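Local atomic coordinates of salicylate 5-hydroxylase, large oxygenase component (PDB entry 7C8Z), a protein that hydroxylates salicylate at the 5 position to give gentisate, serving as the Rieske-type, iron-dependent oxygenase component of a multicomponent enzyme system in naphthalene degradation. Residues W231-M234 with Q235-I238; D389-V392 with I393-S396; E76-N79 with P80-K84. All blocks are in the same frame, centred on the assembly; numbering follows the deposited sequence.

Contact 1. Residues W231-M234 with Q235-I238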
ATOM      1  N   TRP A 231     -19.549   3.209   6.305  1.00 31.49           N
ATOM      2  CA  TRP A 231     -20.089   4.545   6.077  1.00 28.88           C
ATOM      3  C   TRP A 231     -21.227   4.871   7.031  1.00 31.86           C
ATOM      4  O   TRP A 231     -21.386   6.032   7.430  1.00 39.88           O
ATOM      5  CB  TRP A 231     -20.551   4.674   4.628  1.00 50.83           C
ATOM      6  CG  TRP A 231     -21.732   3.819   4.321  1.00 51.14           C
ATOM      7  CD1 TRP A 231     -21.719   2.521   3.900  1.00 46.19           C
ATOM      8  CD2 TRP A 231     -23.106   4.197   4.422  1.00 46.14           C
ATOM      9  NE1 TRP A 231     -23.004   2.068   3.731  1.00 47.91           N
ATOM     10  CE2 TRP A 231     -23.875   3.078   4.045  1.00 45.40           C
ATOM     11  CE3 TRP A 231     -23.762   5.373   4.797  1.00 45.65           C
ATOM     12  CZ2 TRP A 231     -25.265   3.100   4.031  1.00 42.69           C
ATOM     13  CZ3 TRP A 231     -25.143   5.394   4.781  1.00 59.49           C
ATOM     14  CH2 TRP A 231     -25.881   4.264   4.400  1.00 59.91           C
ATOM     15  N   LYS A 232     -22.031   3.867   7.398  1.00 37.50           N
ATOM     16  CA  LYS A 232     -23.145   4.087   8.318  1.00 35.04           C
ATOM     17  C   LYS A 232     -22.677   4.727   9.619  1.00 37.46           C
ATOM     18  O   LYS A 232     -23.382   5.565  10.199  1.00 40.31           O
ATOM     19  CB  LYS A 232     -23.858   2.764   8.593  1.00 36.34           C
ATOM     20  CG  LYS A 232     -24.545   2.176   7.374  1.00 45.78           C
ATOM     21  CD  LYS A 232     -25.534   1.087   7.759  1.00 41.45           C
ATOM     22  CE  LYS A 232     -24.814  -0.168   8.222  1.00 48.44           C
ATOM     23  NZ  LYS A 232     -24.226  -0.947   7.094  1.00 35.50           N
ATOM     24  N   LEU A 233     -21.471   4.367  10.075  1.00 40.40           N
ATOM     25  CA  LEU A 233     -20.951   4.915  11.324  1.00 40.07           C
ATOM     26  C   LEU A 233     -20.874   6.435  11.292  1.00 33.77           C
ATOM     27  O   LEU A 233     -20.958   7.080  12.343  1.00 44.70           O
ATOM     28  CB  LEU A 233     -19.574   4.330  11.620  1.00 27.94           C
ATOM     29  CG  LEU A 233     -19.577   2.899  12.139  1.00 35.23           C
ATOM     30  CD1 LEU A 233     -18.151   2.410  12.325  1.00 39.89           C
ATOM     31  CD2 LEU A 233     -20.356   2.815  13.434  1.00 37.42           C
ATOM     32  N   MET A 234     -20.726   7.031  10.107  1.00 28.86           N
ATOM     33  CA  MET A 234     -20.720   8.486  10.032  1.00 39.89           C
ATOM     34  C   MET A 234     -22.117   9.043  10.261  1.00 39.64           C
ATOM     35  O   MET A 234     -22.304   9.978  11.051  1.00 44.87           O
ATOM     36  CB  MET A 234     -20.164   8.951   8.686  1.00 44.85           C
ATOM     37  CG  MET A 234     -20.063  10.466   8.554  1.00 44.27           C
ATOM     38  SD  MET A 234     -19.430  11.264  10.043  1.00 44.97           S
ATOM     39  CE  MET A 234     -17.662  11.032   9.867  1.00 35.78           C
ATOM     40  N   GLN A 235     -23.117   8.460   9.596  1.00 50.48           N
ATOM     41  CA  GLN A 235     -24.497   8.869   9.839  1.00 49.06           C
ATOM     42  C   GLN A 235     -24.848   8.736  11.313  1.00 36.28           C
ATOM     43  O   GLN A 235     -25.299   9.699  11.949  1.00 46.02           O
ATOM     44  CB  GLN A 235     -25.445   8.049   8.963  1.00 38.13           C
ATOM     45  CG  GLN A 235     -25.446   8.494   7.508  1.00 36.96           C
ATOM     46  CD  GLN A 235     -26.202   9.798   7.302  1.00 58.57           C
ATOM     47  OE1 GLN A 235     -26.938  10.247   8.183  1.00 53.40           O
ATOM     48  NE2 GLN A 235     -26.019  10.415   6.137  1.00 49.97           N
ATOM     49  N   GLU A 236     -24.608   7.551  11.881  1.00 42.76           N
ATOM     50  CA  GLU A 236     -24.765   7.354  13.316  1.00 38.90           C
ATOM     51  C   GLU A 236     -24.117   8.483  14.100  1.00 49.35           C
ATOM     52  O   GLU A 236     -24.729   9.056  15.009  1.00 44.48           O
ATOM     53  CB  GLU A 236     -24.143   6.022  13.735  1.00 34.72           C
ATOM     54  CG  GLU A 236     -24.848   4.792  13.229  1.00 48.77           C
ATOM     55  CD  GLU A 236     -24.219   3.524  13.766  1.00 42.92           C
ATOM     56  OE1 GLU A 236     -23.522   3.593  14.799  1.00 56.42           O
ATOM     57  OE2 GLU A 236     -24.415   2.457  13.152  1.00 58.59           O
ATOM     58  N   ASN A 237     -22.885   8.847  13.727  1.00 45.57           N
ATOM     59  CA  ASN A 237     -22.138   9.804  14.535  1.00 53.26           C
ATOM     60  C   ASN A 237     -22.834  11.156  14.575  1.00 50.20           C
ATOM     61  O   ASN A 237     -22.773  11.853  15.594  1.00 48.15           O
ATOM     62  CB  ASN A 237     -20.710   9.944  14.002  1.00 47.04           C
ATOM     63  CG  ASN A 237     -19.818  10.745  14.932  1.00 38.94           C
ATOM     64  OD1 ASN A 237     -19.286  10.218  15.908  1.00 51.90           O
ATOM     65  ND2 ASN A 237     -19.650  12.024  14.635  1.00 37.59           N
ATOM     66  N   ILE A 238     -23.536  11.525  13.502  1.00 34.83           N
ATOM     67  CA  ILE A 238     -24.282  12.774  13.496  1.00 43.17           C
ATOM     68  C   ILE A 238     -25.748  12.550  13.830  1.00 49.30           C
ATOM     69  O   ILE A 238     -26.529  13.509  13.890  1.00 46.31           O
ATOM     70  CB  ILE A 238     -24.096  13.508  12.153  1.00 42.37           C
ATOM     71  CG1 ILE A 238     -22.626  13.457  11.751  1.00 44.50           C
ATOM     72  CG2 ILE A 238     -24.498  14.975  12.253  1.00 32.24           C
ATOM     73  CD1 ILE A 238     -21.717  14.172  12.737  1.00 34.62           C
TER
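Leu233 and Glu236 meet along one side of a short helix: the CD2 methyl of Leu233 lies 3.5 Å from OE1 of Glu236, while the aliphatic CG of Glu236 rests 3.5 Å from the Lys232 carbonyl O. The same carbonyl accepts Glu236 N at 2.9 Å in a nearly linear N-H...O bond (167°). Asn237 N bonds Leu233 O at 3.0 Å, and this second bond is more bent.

Two further pairs meet along the helix. CG of Gln235 reaches CZ3 of Trp231 at 4.1 Å, with the amide turned 78° from the indole plane. SD of Met234 comes to 4.2 Å from CG1 of Ile238; CG of Met234 starts anti to the backbone N (chi1 -177°), and the bends at chi2 and chi3 bring the sulfur back toward Ile238.

The second shell fixes the polar ends. Trp231 NE1 is hydrogen-bonded to Glu58 OE1, and Lys232 NZ forms a salt bridge with Glu58 OE2, so one carboxylate serves both neighbours. Glu236 OE2 takes hydrogen bonds from the hydroxyls of Tyr433 and Tyr49, while Leu233 packs on Ile393 and Phe400 of helix 387-402.

Asn237 faces the catalytic iron, its ND2 giving a weak hydrogen bond to the iron ligand Asp389. All eight residues are buried, so the charges of Lys232 and Glu236 are answered within the protein interior by partners beyond the helix, and the Asn237 amide belongs to the second shell of the iron through a weak bond.

Contact 2. Residues D389-V392 with I393-S396. With FE (Fe (III) ion), chain J.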
ATOM      1  N   ASP A 389     -13.904  12.151  15.745  1.00 47.65           N
ATOM      2  CA  ASP A 389     -14.987  11.426  15.088  1.00 48.69           C
ATOM      3  C   ASP A 389     -14.440  10.347  14.165  1.00 41.18           C
ATOM      4  O   ASP A 389     -14.832   9.176  14.254  1.00 56.51           O
ATOM      5  CB  ASP A 389     -15.876  12.401  14.320  1.00 40.78           C
ATOM      6  CG  ASP A 389     -16.610  13.356  15.236  1.00 59.07           C
ATOM      7  OD1 ASP A 389     -17.160  12.890  16.260  1.00 52.25           O
ATOM      8  OD2 ASP A 389     -16.631  14.572  14.940  1.00 75.31           O
ATOM      9  N   GLY A 390     -13.542  10.727  13.258  1.00 37.56           N
ATOM     10  CA  GLY A 390     -12.905   9.739  12.406  1.00 37.13           C
ATOM     11  C   GLY A 390     -12.173   8.676  13.203  1.00 46.26           C
ATOM     12  O   GLY A 390     -12.219   7.486  12.862  1.00 59.57           O
ATOM     13  N   GLU A 391     -11.499   9.082  14.286  1.00 33.99           N
ATOM     14  CA  GLU A 391     -10.776   8.097  15.086  1.00 40.40           C
ATOM     15  C   GLU A 391     -11.725   7.040  15.649  1.00 47.15           C
ATOM     16  O   GLU A 391     -11.500   5.832  15.480  1.00 43.11           O
ATOM     17  CB  GLU A 391     -10.006   8.789  16.211  1.00 39.67           C
ATOM     18  CG  GLU A 391      -8.989   9.842  15.752  1.00 55.10           C
ATOM     19  CD  GLU A 391      -7.713   9.265  15.154  1.00 68.17           C
ATOM     20  OE1 GLU A 391      -7.768   8.229  14.454  1.00 73.30           O
ATOM     21  OE2 GLU A 391      -6.640   9.857  15.395  1.00 79.62           O
ATOM     22  N   VAL A 392     -12.815   7.476  16.290  1.00 38.13           N
ATOM     23  CA  VAL A 392     -13.714   6.516  16.927  1.00 44.99           C
ATOM     24  C   VAL A 392     -14.452   5.696  15.881  1.00 50.30           C
ATOM     25  O   VAL A 392     -14.788   4.532  16.129  1.00 49.33           O
ATOM     26  CB  VAL A 392     -14.697   7.198  17.906  1.00 40.05           C
ATOM     27  CG1 VAL A 392     -13.937   7.992  18.951  1.00 33.10           C
ATOM     28  CG2 VAL A 392     -15.716   8.075  17.172  1.00 41.90           C
ATOM     29  N   ILE A 393     -14.703   6.259  14.697  1.00 45.33           N
ATOM     30  CA  ILE A 393     -15.360   5.483  13.649  1.00 31.76           C
ATOM     31  C   ILE A 393     -14.447   4.355  13.176  1.00 43.35           C
ATOM     32  O   ILE A 393     -14.874   3.199  13.036  1.00 44.23           O
ATOM     33  CB  ILE A 393     -15.796   6.410  12.501  1.00 28.23           C
ATOM     34  CG1 ILE A 393     -17.027   7.206  12.932  1.00 30.26           C
ATOM     35  CG2 ILE A 393     -16.088   5.620  11.228  1.00 25.76           C
ATOM     36  CD1 ILE A 393     -17.549   8.130  11.877  1.00 39.72           C
ATOM     37  N   GLU A 394     -13.166   4.664  12.958  1.00 54.52           N
ATOM     38  CA  GLU A 394     -12.219   3.617  12.586  1.00 40.05           C
ATOM     39  C   GLU A 394     -12.131   2.544  13.668  1.00 36.46           C
ATOM     40  O   GLU A 394     -12.184   1.342  13.373  1.00 34.80           O
ATOM     41  CB  GLU A 394     -10.840   4.225  12.323  1.00 34.24           C
ATOM     42  CG  GLU A 394      -9.809   3.216  11.854  1.00 48.45           C
ATOM     43  CD  GLU A 394      -8.516   3.864  11.393  1.00 49.50           C
ATOM     44  OE1 GLU A 394      -8.349   5.083  11.609  1.00 50.75           O
ATOM     45  OE2 GLU A 394      -7.670   3.151  10.809  1.00 45.98           O
ATOM     46  N   TRP A 395     -12.024   2.962  14.935  1.00 33.55           N
ATOM     47  CA  TRP A 395     -11.853   1.989  16.013  1.00 37.37           C
ATOM     48  C   TRP A 395     -13.102   1.127  16.184  1.00 50.49           C
ATOM     49  O   TRP A 395     -13.005  -0.073  16.476  1.00 56.48           O
ATOM     50  CB  TRP A 395     -11.491   2.705  17.318  1.00 35.02           C
ATOM     51  CG  TRP A 395     -10.298   3.619  17.186  1.00 39.13           C
ATOM     52  CD1 TRP A 395      -9.363   3.606  16.193  1.00 32.05           C
ATOM     53  CD2 TRP A 395      -9.924   4.686  18.069  1.00 37.77           C
ATOM     54  NE1 TRP A 395      -8.433   4.592  16.402  1.00 29.79           N
ATOM     55  CE2 TRP A 395      -8.756   5.274  17.545  1.00 38.88           C
ATOM     56  CE3 TRP A 395     -10.463   5.203  19.249  1.00 46.03           C
ATOM     57  CZ2 TRP A 395      -8.113   6.344  18.167  1.00 36.76           C
ATOM     58  CZ3 TRP A 395      -9.824   6.268  19.862  1.00 44.74           C
ATOM     59  CH2 TRP A 395      -8.664   6.825  19.321  1.00 34.12           C
ATOM     60  N   SER A 396     -14.283   1.715  15.983  1.00 38.50           N
ATOM     61  CA  SER A 396     -15.511   0.935  16.017  1.00 36.87           C
ATOM     62  C   SER A 396     -15.532  -0.099  14.901  1.00 50.07           C
ATOM     63  O   SER A 396     -15.957  -1.241  15.112  1.00 49.98           O
ATOM     64  CB  SER A 396     -16.711   1.869  15.906  1.00 35.62           C
ATOM     65  OG  SER A 396     -16.683   2.831  16.943  1.00 53.93           O
TER
HETATM   66 FE    FE J 502     -18.671  14.202  17.184  1.00 59.32          FE
HETATM   67  O   HOH W   1     -19.210  16.387  17.285  1.00 33.03           O
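Trp395 folds back over Glu391 one helical turn earlier. From CB, which is 3.6 Å from Glu391 O, the side chain leaves with CG anti to the carbonyl carbon (chi1 -54°), bringing the pyrrole part of the indole under that carbonyl O, which stands over one ring face. Farther out, CZ2 reaches CB of Glu391 at 3.7 Å. This CB sits over the six-membered ring, 4.0 Å from its centroid and 23° off the normal, a CH-pi contact. The indole also makes a cation-pi contact with Arg119 of a second copy of the protein.

The helix also carries one ligand of the two-histidine, one-carboxylate facial triad of Rieske oxygenases. OD1 of Asp389 binds the iron at 2.2 Å, with His243, His248 and a water. The Asp389 carbonyl accepts Ile393 N at 3.0 Å, tying the ligand's backbone to the next turn.

Val392 O is gripped twice, by Ser396 N at 2.9 Å and Ser396 OG at 2.7 Å, from opposite faces of the carbonyl plane. Glu391 and Glu394 bring like charges within 4.3 Å (OE1 to OE1), and each carboxylate also has a weak hydrogen bond to a chain of another protein.

Contact 3. Residues E76-N79 with P80-K84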
ATOM      1  N   GLU A  76     -20.144  26.104  -6.886  1.00 45.13           N
ATOM      2  CA  GLU A  76     -18.995  25.425  -7.474  1.00 41.99           C
ATOM      3  C   GLU A  76     -19.020  25.465  -8.997  1.00 39.54           C
ATOM      4  O   GLU A  76     -17.990  25.208  -9.626  1.00 40.67           O
ATOM      5  CB  GLU A  76     -18.923  23.967  -7.011  1.00 33.18           C
ATOM      6  CG  GLU A  76     -19.298  23.741  -5.559  1.00 41.78           C
ATOM      7  CD  GLU A  76     -18.932  22.354  -5.070  1.00 35.89           C
ATOM      8  OE1 GLU A  76     -17.745  22.104  -4.789  1.00 36.46           O
ATOM      9  OE2 GLU A  76     -19.834  21.501  -4.986  1.00 51.30           O
ATOM     10  N   ILE A  77     -20.158  25.789  -9.603  1.00 34.40           N
ATOM     11  CA  ILE A  77     -20.262  25.800 -11.060  1.00 38.29           C
ATOM     12  C   ILE A  77     -21.066  27.017 -11.510  1.00 52.78           C
ATOM     13  O   ILE A  77     -22.184  26.868 -12.025  1.00 44.13           O
ATOM     14  CB  ILE A  77     -20.876  24.488 -11.576  1.00 39.44           C
ATOM     15  CG1 ILE A  77     -22.068  24.065 -10.714  1.00 47.16           C
ATOM     16  CG2 ILE A  77     -19.836  23.381 -11.576  1.00 32.52           C
ATOM     17  CD1 ILE A  77     -23.056  23.182 -11.447  1.00 41.91           C
ATOM     18  N   PRO A  78     -20.536  28.234 -11.349  1.00 44.82           N
ATOM     19  CA  PRO A  78     -21.367  29.423 -11.608  1.00 46.93           C
ATOM     20  C   PRO A  78     -21.648  29.670 -13.079  1.00 49.68           C
ATOM     21  O   PRO A  78     -22.753  30.111 -13.421  1.00 66.48           O
ATOM     22  CB  PRO A  78     -20.538  30.559 -10.997  1.00 58.48           C
ATOM     23  CG  PRO A  78     -19.131  30.078 -11.079  1.00 44.28           C
ATOM     24  CD  PRO A  78     -19.191  28.592 -10.864  1.00 32.46           C
ATOM     25  N   ASN A  79     -20.687  29.421 -13.955  1.00 52.59           N
ATOM     26  CA  ASN A  79     -20.809  29.791 -15.355  1.00 45.90           C
ATOM     27  C   ASN A  79     -21.124  28.578 -16.218  1.00 53.70           C
ATOM     28  O   ASN A  79     -20.865  27.437 -15.825  1.00 55.79           O
ATOM     29  CB  ASN A  79     -19.510  30.444 -15.830  1.00 49.84           C
ATOM     30  CG  ASN A  79     -19.075  31.586 -14.934  1.00 57.85           C
ATOM     31  OD1 ASN A  79     -19.902  32.367 -14.460  1.00 45.13           O
ATOM     32  ND2 ASN A  79     -17.773  31.675 -14.677  1.00 57.75           N
ATOM     33  N   PRO A  80     -21.682  28.787 -17.410  1.00 51.51           N
ATOM     34  CA  PRO A  80     -21.934  27.654 -18.309  1.00 46.24           C
ATOM     35  C   PRO A  80     -20.637  26.962 -18.706  1.00 52.92           C
ATOM     36  O   PRO A  80     -19.617  27.605 -18.967  1.00 43.53           O
ATOM     37  CB  PRO A  80     -22.621  28.301 -19.515  1.00 50.62           C
ATOM     38  CG  PRO A  80     -23.177  29.578 -19.001  1.00 59.06           C
ATOM     39  CD  PRO A  80     -22.227  30.046 -17.944  1.00 53.47           C
ATOM     40  N   GLY A  81     -20.690  25.633 -18.759  1.00 54.20           N
ATOM     41  CA  GLY A  81     -19.523  24.821 -18.987  1.00 40.99           C
ATOM     42  C   GLY A  81     -18.776  24.430 -17.730  1.00 37.79           C
ATOM     43  O   GLY A  81     -18.008  23.466 -17.758  1.00 47.71           O
ATOM     44  N   ASP A  82     -18.985  25.144 -16.628  1.00 34.49           N
ATOM     45  CA  ASP A  82     -18.331  24.794 -15.376  1.00 46.72           C
ATOM     46  C   ASP A  82     -18.827  23.438 -14.891  1.00 44.62           C
ATOM     47  O   ASP A  82     -20.035  23.209 -14.773  1.00 42.95           O
ATOM     48  CB  ASP A  82     -18.591  25.866 -14.320  1.00 49.12           C
ATOM     49  CG  ASP A  82     -17.863  27.163 -14.614  1.00 51.29           C
ATOM     50  OD1 ASP A  82     -17.153  27.231 -15.640  1.00 47.89           O
ATOM     51  OD2 ASP A  82     -18.001  28.117 -13.819  1.00 56.78           O
ATOM     52  N   PHE A  83     -17.891  22.535 -14.628  1.00 40.55           N
ATOM     53  CA  PHE A  83     -18.199  21.192 -14.168  1.00 42.52           C
ATOM     54  C   PHE A  83     -17.389  20.849 -12.923  1.00 40.30           C
ATOM     55  O   PHE A  83     -16.271  21.345 -12.726  1.00 42.80           O
ATOM     56  CB  PHE A  83     -17.936  20.145 -15.270  1.00 32.75           C
ATOM     57  CG  PHE A  83     -16.473  19.848 -15.502  1.00 40.59           C
ATOM     58  CD1 PHE A  83     -15.807  18.898 -14.734  1.00 35.40           C
ATOM     59  CD2 PHE A  83     -15.774  20.495 -16.506  1.00 36.22           C
ATOM     60  CE1 PHE A  83     -14.475  18.622 -14.947  1.00 32.55           C
ATOM     61  CE2 PHE A  83     -14.444  20.215 -16.731  1.00 26.34           C
ATOM     62  CZ  PHE A  83     -13.791  19.282 -15.946  1.00 38.63           C
ATOM     63  N   LYS A  84     -17.980  19.987 -12.096  1.00 27.26           N
ATOM     64  CA  LYS A  84     -17.326  19.383 -10.943  1.00 38.33           C
ATOM     65  C   LYS A  84     -17.586  17.883 -10.991  1.00 44.83           C
ATOM     66  O   LYS A  84     -18.742  17.457 -11.094  1.00 51.22           O
ATOM     67  CB  LYS A  84     -17.842  19.983  -9.632  1.00 28.12           C
ATOM     68  CG  LYS A  84     -17.159  19.434  -8.393  1.00 36.08           C
ATOM     69  CD  LYS A  84     -18.027  19.608  -7.150  1.00 47.33           C
ATOM     70  CE  LYS A  84     -17.658  18.594  -6.076  1.00 49.95           C
ATOM     71  NZ  LYS A  84     -18.127  18.988  -4.720  1.00 41.80           N
TER
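Asn79 and Asp82 close a type II beta turn, with Asp82 N bonded to Asn79 O at 3.1 Å, and the chain reverses so that 76-79 and 80-84 run 158° apart end to end. At the third turn position, Gly81 has a positive phi, where a CB would press on the preceding carbonyl O.

Asp82 fastens the turn a second time: its OD2 accepts Asn79 N at 3.0 Å, and the donor comes from above the carboxylate plane. The two side chains lie alongside each other and point the same way, with amide and carboxylate planes 59° apart. Pro78 crosses the Asp82 side chain at roughly a right angle. OD1 of Asp82 is hydrogen-bonded to Asn124 ND2, so both carboxylate oxygens have a donor.

CB of Ile77 packs 3.8 Å from CB of Asp82, and Ile77 also rests on Met95 of the adjacent strand 91-97. Farther along, the extended chain of Lys84, with CG anti to the backbone N (chi1 -178°), carries NZ to Glu76, where it forms a salt bridge to OE2 at 3.0 Å through the syn lone pair. Glu76 OE2 additionally accepts Leu73 N.

Joining strands 69-73 and 82-88 in the Rieske region, this bend is thus tied by carboxylates at its apex and at its mouth: Asp82 through backbone and amide donors, Glu76 through a charged pair.

Overall arrangement
Contact 3 comes first along the chain, in the Rieske region, leading into strand 82-88; contacts 1 and 2 follow in the catalytic domain, on helices 232-238 and 387-402. Contacts 1 and 2 have centres about 10 Å apart and touch, with Met234 packed on Ile393, so helix 232-238 lies against the helix that supplies the iron ligand Asp389. Contact 3 stands about 30 Å from contact 1 and 35 Å from contact 2, centre to centre, on the opposite side of the chain's centre. Contacts 1 and 2 also approach a second subunit, whose cluster-pocket residue Tyr132 lies near Asn237, consistent with electron transfer between subunits as in related oxygenases.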